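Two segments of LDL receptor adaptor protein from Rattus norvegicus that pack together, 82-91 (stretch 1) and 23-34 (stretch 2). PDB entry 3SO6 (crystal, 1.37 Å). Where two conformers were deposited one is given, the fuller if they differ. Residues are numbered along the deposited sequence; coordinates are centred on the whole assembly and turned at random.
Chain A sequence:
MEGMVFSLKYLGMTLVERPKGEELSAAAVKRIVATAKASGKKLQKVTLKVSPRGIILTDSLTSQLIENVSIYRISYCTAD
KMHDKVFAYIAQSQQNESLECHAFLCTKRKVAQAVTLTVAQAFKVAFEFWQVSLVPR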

# COMPACT_ATOMS: atom_id res chain seq x y z
N MET A 82 4.13 -13.54 8.09
CA MET A 82 4.46 -13.63 9.51
C MET A 82 3.52 -12.74 10.33
O MET A 82 2.95 -13.18 11.35
CB MET A 82 5.91 -13.21 9.74
CG MET A 82 6.27 -13.02 11.20
SD MET A 82 8.01 -13.18 11.52
CE MET A 82 8.10 -14.94 11.32
N HIS A 83 3.40 -11.48 9.94
CA HIS A 83 2.64 -10.48 10.73
C HIS A 83 1.31 -10.37 10.00
O HIS A 83 1.12 -9.47 9.16
CB HIS A 83 3.40 -9.16 10.78
CG HIS A 83 4.68 -9.27 11.53
ND1 HIS A 83 4.72 -9.33 12.93
CD2 HIS A 83 5.97 -9.35 11.12
CE1 HIS A 83 5.98 -9.44 13.33
NE2 HIS A 83 6.75 -9.52 12.25
N ASP A 84 0.45 -11.36 10.21
CA ASP A 84 -0.70 -11.57 9.31
C ASP A 84 -1.83 -10.57 9.46
O ASP A 84 -2.77 -10.59 8.63
CB ASP A 84 -1.15 -13.01 9.32
CG ASP A 84 -1.85 -13.42 10.62
OD1 ASP A 84 -2.04 -12.60 11.55
OD2 ASP A 84 -2.25 -14.58 10.69
N LYS A 85 -1.74 -9.64 10.43
CA LYS A 85 -2.72 -8.52 10.44
C LYS A 85 -2.20 -7.34 9.65
O LYS A 85 -2.86 -6.27 9.64
CB LYS A 85 -3.04 -8.07 11.87
CG LYS A 85 -3.69 -9.19 12.66
CD LYS A 85 -3.77 -8.82 14.18
CE LYS A 85 -4.12 -10.00 15.07
NZ LYS A 85 -4.20 -9.48 16.49
N VAL A 86 -1.04 -7.47 8.98
CA VAL A 86 -0.43 -6.26 8.31
C VAL A 86 -0.65 -6.31 6.80
O VAL A 86 -0.39 -7.34 6.19
CB VAL A 86 1.08 -6.17 8.64
CG1 VAL A 86 1.76 -5.03 7.88
CG2 VAL A 86 1.27 -6.04 10.19
N PHE A 87 -1.16 -5.19 6.32
CA PHE A 87 -1.17 -4.92 4.88
C PHE A 87 -0.02 -3.93 4.59
O PHE A 87 0.15 -2.95 5.36
CB PHE A 87 -2.51 -4.28 4.52
CG PHE A 87 -2.44 -3.58 3.17
CD1 PHE A 87 -2.40 -4.32 1.97
CD2 PHE A 87 -2.36 -2.18 3.09
CE1 PHE A 87 -2.27 -3.69 0.73
CE2 PHE A 87 -2.15 -1.57 1.86
CZ PHE A 87 -2.13 -2.30 0.69
N ALA A 88 0.70 -4.13 3.50
CA ALA A 88 1.74 -3.16 3.15
C ALA A 88 1.78 -2.99 1.64
O ALA A 88 1.43 -3.91 0.84
CB ALA A 88 3.13 -3.57 3.72
N TYR A 89 2.27 -1.84 1.23
CA TYR A 89 2.61 -1.64 -0.21
C TYR A 89 3.98 -1.12 -0.38
O TYR A 89 4.56 -0.55 0.60
CB TYR A 89 1.55 -0.78 -0.92
CG TYR A 89 1.50 0.67 -0.49
CD1 TYR A 89 2.42 1.58 -1.02
CD2 TYR A 89 0.63 1.11 0.51
CE1 TYR A 89 2.46 2.88 -0.62
CE2 TYR A 89 0.62 2.50 0.93
CZ TYR A 89 1.56 3.35 0.33
OH TYR A 89 1.59 4.67 0.74
N ILE A 90 4.56 -1.29 -1.56
CA ILE A 90 5.86 -0.65 -1.88
C ILE A 90 5.50 0.41 -2.97
O ILE A 90 4.81 0.06 -3.96
CB ILE A 90 6.89 -1.65 -2.38
CG1 ILE A 90 7.18 -2.69 -1.27
CG2 ILE A 90 8.17 -0.96 -2.77
CD1 ILE A 90 8.08 -3.86 -1.67
N ALA A 91 6.05 1.63 -2.85
CA ALA A 91 5.87 2.59 -3.89
C ALA A 91 7.10 3.43 -4.01
O ALA A 91 7.74 3.76 -3.00
CB ALA A 91 4.69 3.50 -3.57
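Stretch 2 23-34: ELSAAAVKRIVA

Stretch 2 is helical from Glu-23 to Ala-34, and the helix extends beyond both ends of the segment. Its backbone hydrogen bonds run from each amide to the carbonyl four residues earlier, as in Val-29 N to Ser-25 O at 2.9 Å. The helix lies across the strand Val-86 to Ala-91 and the turn before it. The two axes approach to 9.6 Å, and their N-to-C directions make an angle of 117°. The helix therefore runs obliquely, more against the strand than along it. The beginning of the segment, at Leu-24 and Ser-25, lies by Ile-90, and its later residues lie by His-83 and Val-86.

His-83 and Val-29 cover the most surface. Val-29 has chi1 in the t well and points toward the strand. Val-29 CG1 lies 3.8 Å from Val-86 CG1 and 3.9 Å from His-83 CB. Val-29 CG2 lies 3.8 Å from Ala-88 CB. The CA atoms of Ala-88 and Val-29 are 7.4 Å apart.

His-83 opens a type I turn that ends at Val-86. Its CA-to-CB bond points toward the helix, and chi1 is m. Val-33 CG1 sits over one ring face in a CH-pi contact, 4.2 Å from the centroid of the His-83 ring. Val-33 CG2 is also 4.1 Å from Val-86 CG2. No direct hydrogen bond joins the stretches, but water 1 bridges them. The oxygen of water 1 lies 2.8 Å from His-83 NE2 and accepts from Lys-30 NZ at 2.9 Å.

Ile-90 closes the other end of the contact. Ile-90 CD1 is 4.5 Å from Leu-24 CB and 4.5 Å from Ser-25 CB. Val-86, Ala-88 and Ile-90 point toward the helix, while the alternate residues Phe-87 and Tyr-89 point away, as expected for a strand.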

# COMPACT_ATOMS: atom_id res chain seq x y z
N GLU A 23 10.33 -11.34 -0.54
CA GLU A 23 11.49 -11.31 0.35
C GLU A 23 11.74 -9.90 0.89
O GLU A 23 12.17 -9.69 2.06
CB GLU A 23 12.72 -11.89 -0.35
CG GLU A 23 13.45 -11.01 -1.35
CD GLU A 23 12.76 -10.70 -2.67
OE1 GLU A 23 11.58 -11.03 -2.91
OE2 GLU A 23 13.41 -10.11 -3.54
N LEU A 24 11.43 -8.93 0.06
CA LEU A 24 11.61 -7.54 0.39
C LEU A 24 10.55 -7.10 1.36
O LEU A 24 10.85 -6.42 2.36
CB LEU A 24 11.49 -6.63 -0.90
CG LEU A 24 12.61 -6.78 -1.90
CD1 LEU A 24 12.14 -6.76 -3.37
CD2 LEU A 24 13.70 -5.77 -1.62
N SER A 25 9.29 -7.40 1.03
CA SER A 25 8.20 -6.93 1.87
C SER A 25 8.23 -7.59 3.23
O SER A 25 7.90 -6.94 4.22
CB SER A 25 6.84 -7.09 1.19
OG SER A 25 6.52 -8.42 0.92
N ALA A 26 8.54 -8.89 3.27
CA ALA A 26 8.57 -9.57 4.56
C ALA A 26 9.57 -8.90 5.48
O ALA A 26 9.30 -8.69 6.65
CB ALA A 26 8.88 -11.05 4.41
N ALA A 27 10.79 -8.60 4.97
CA ALA A 27 11.81 -8.00 5.83
C ALA A 27 11.44 -6.60 6.21
O ALA A 27 11.67 -6.15 7.34
CB ALA A 27 13.17 -8.05 5.16
N ALA A 28 10.78 -5.87 5.30
CA ALA A 28 10.41 -4.47 5.56
C ALA A 28 9.36 -4.47 6.69
O ALA A 28 9.43 -3.63 7.57
CB ALA A 28 9.83 -3.79 4.34
N VAL A 29 8.36 -5.32 6.55
CA VAL A 29 7.28 -5.35 7.52
C VAL A 29 7.90 -5.74 8.87
O VAL A 29 7.51 -5.18 9.90
CB VAL A 29 6.13 -6.33 7.12
CG1 VAL A 29 5.18 -6.65 8.35
CG2 VAL A 29 5.34 -5.73 5.95
N LYS A 30 8.86 -6.70 8.92
CA LYS A 30 9.46 -7.05 10.19
C LYS A 30 10.08 -5.81 10.85
O LYS A 30 9.93 -5.58 12.06
CB LYS A 30 10.51 -8.20 9.95
CG LYS A 30 11.36 -8.58 11.15
CD LYS A 30 12.53 -9.59 10.81
CE LYS A 30 13.02 -10.43 12.02
NZ LYS A 30 11.91 -11.41 12.46
N ARG A 31 10.80 -5.00 10.06
CA ARG A 31 11.47 -3.84 10.59
C ARG A 31 10.46 -2.82 11.08
O ARG A 31 10.65 -2.23 12.18
CB ARG A 31 12.27 -3.13 9.44
CG ARG A 31 13.56 -3.75 8.99
CD ARG A 31 14.43 -2.80 8.17
NE ARG A 31 13.91 -2.49 6.83
CZ ARG A 31 13.99 -3.30 5.74
NH1 ARG A 31 14.37 -4.55 5.84
NH2 ARG A 31 13.61 -2.87 4.55
N ILE A 32 9.43 -2.55 10.25
CA ILE A 32 8.49 -1.50 10.61
C ILE A 32 7.74 -1.93 11.87
O ILE A 32 7.52 -1.10 12.75
CB ILE A 32 7.49 -1.32 9.42
CG1 ILE A 32 8.19 -0.72 8.19
CG2 ILE A 32 6.33 -0.45 9.86
CD1 ILE A 32 7.33 -0.86 6.92
N VAL A 33 7.29 -3.16 11.94
CA VAL A 33 6.56 -3.61 13.15
C VAL A 33 7.44 -3.50 14.41
O VAL A 33 6.98 -3.05 15.44
CB VAL A 33 6.04 -5.08 12.96
CG1 VAL A 33 5.60 -5.64 14.23
CG2 VAL A 33 4.92 -5.12 11.93
N ALA A 34 8.71 -3.90 14.33
CA ALA A 34 9.58 -3.87 15.53
C ALA A 34 9.75 -2.38 15.95
O ALA A 34 9.70 -2.08 17.16
CB ALA A 34 10.90 -4.57 15.22
O HOH W 1 9.33 -10.20 13.13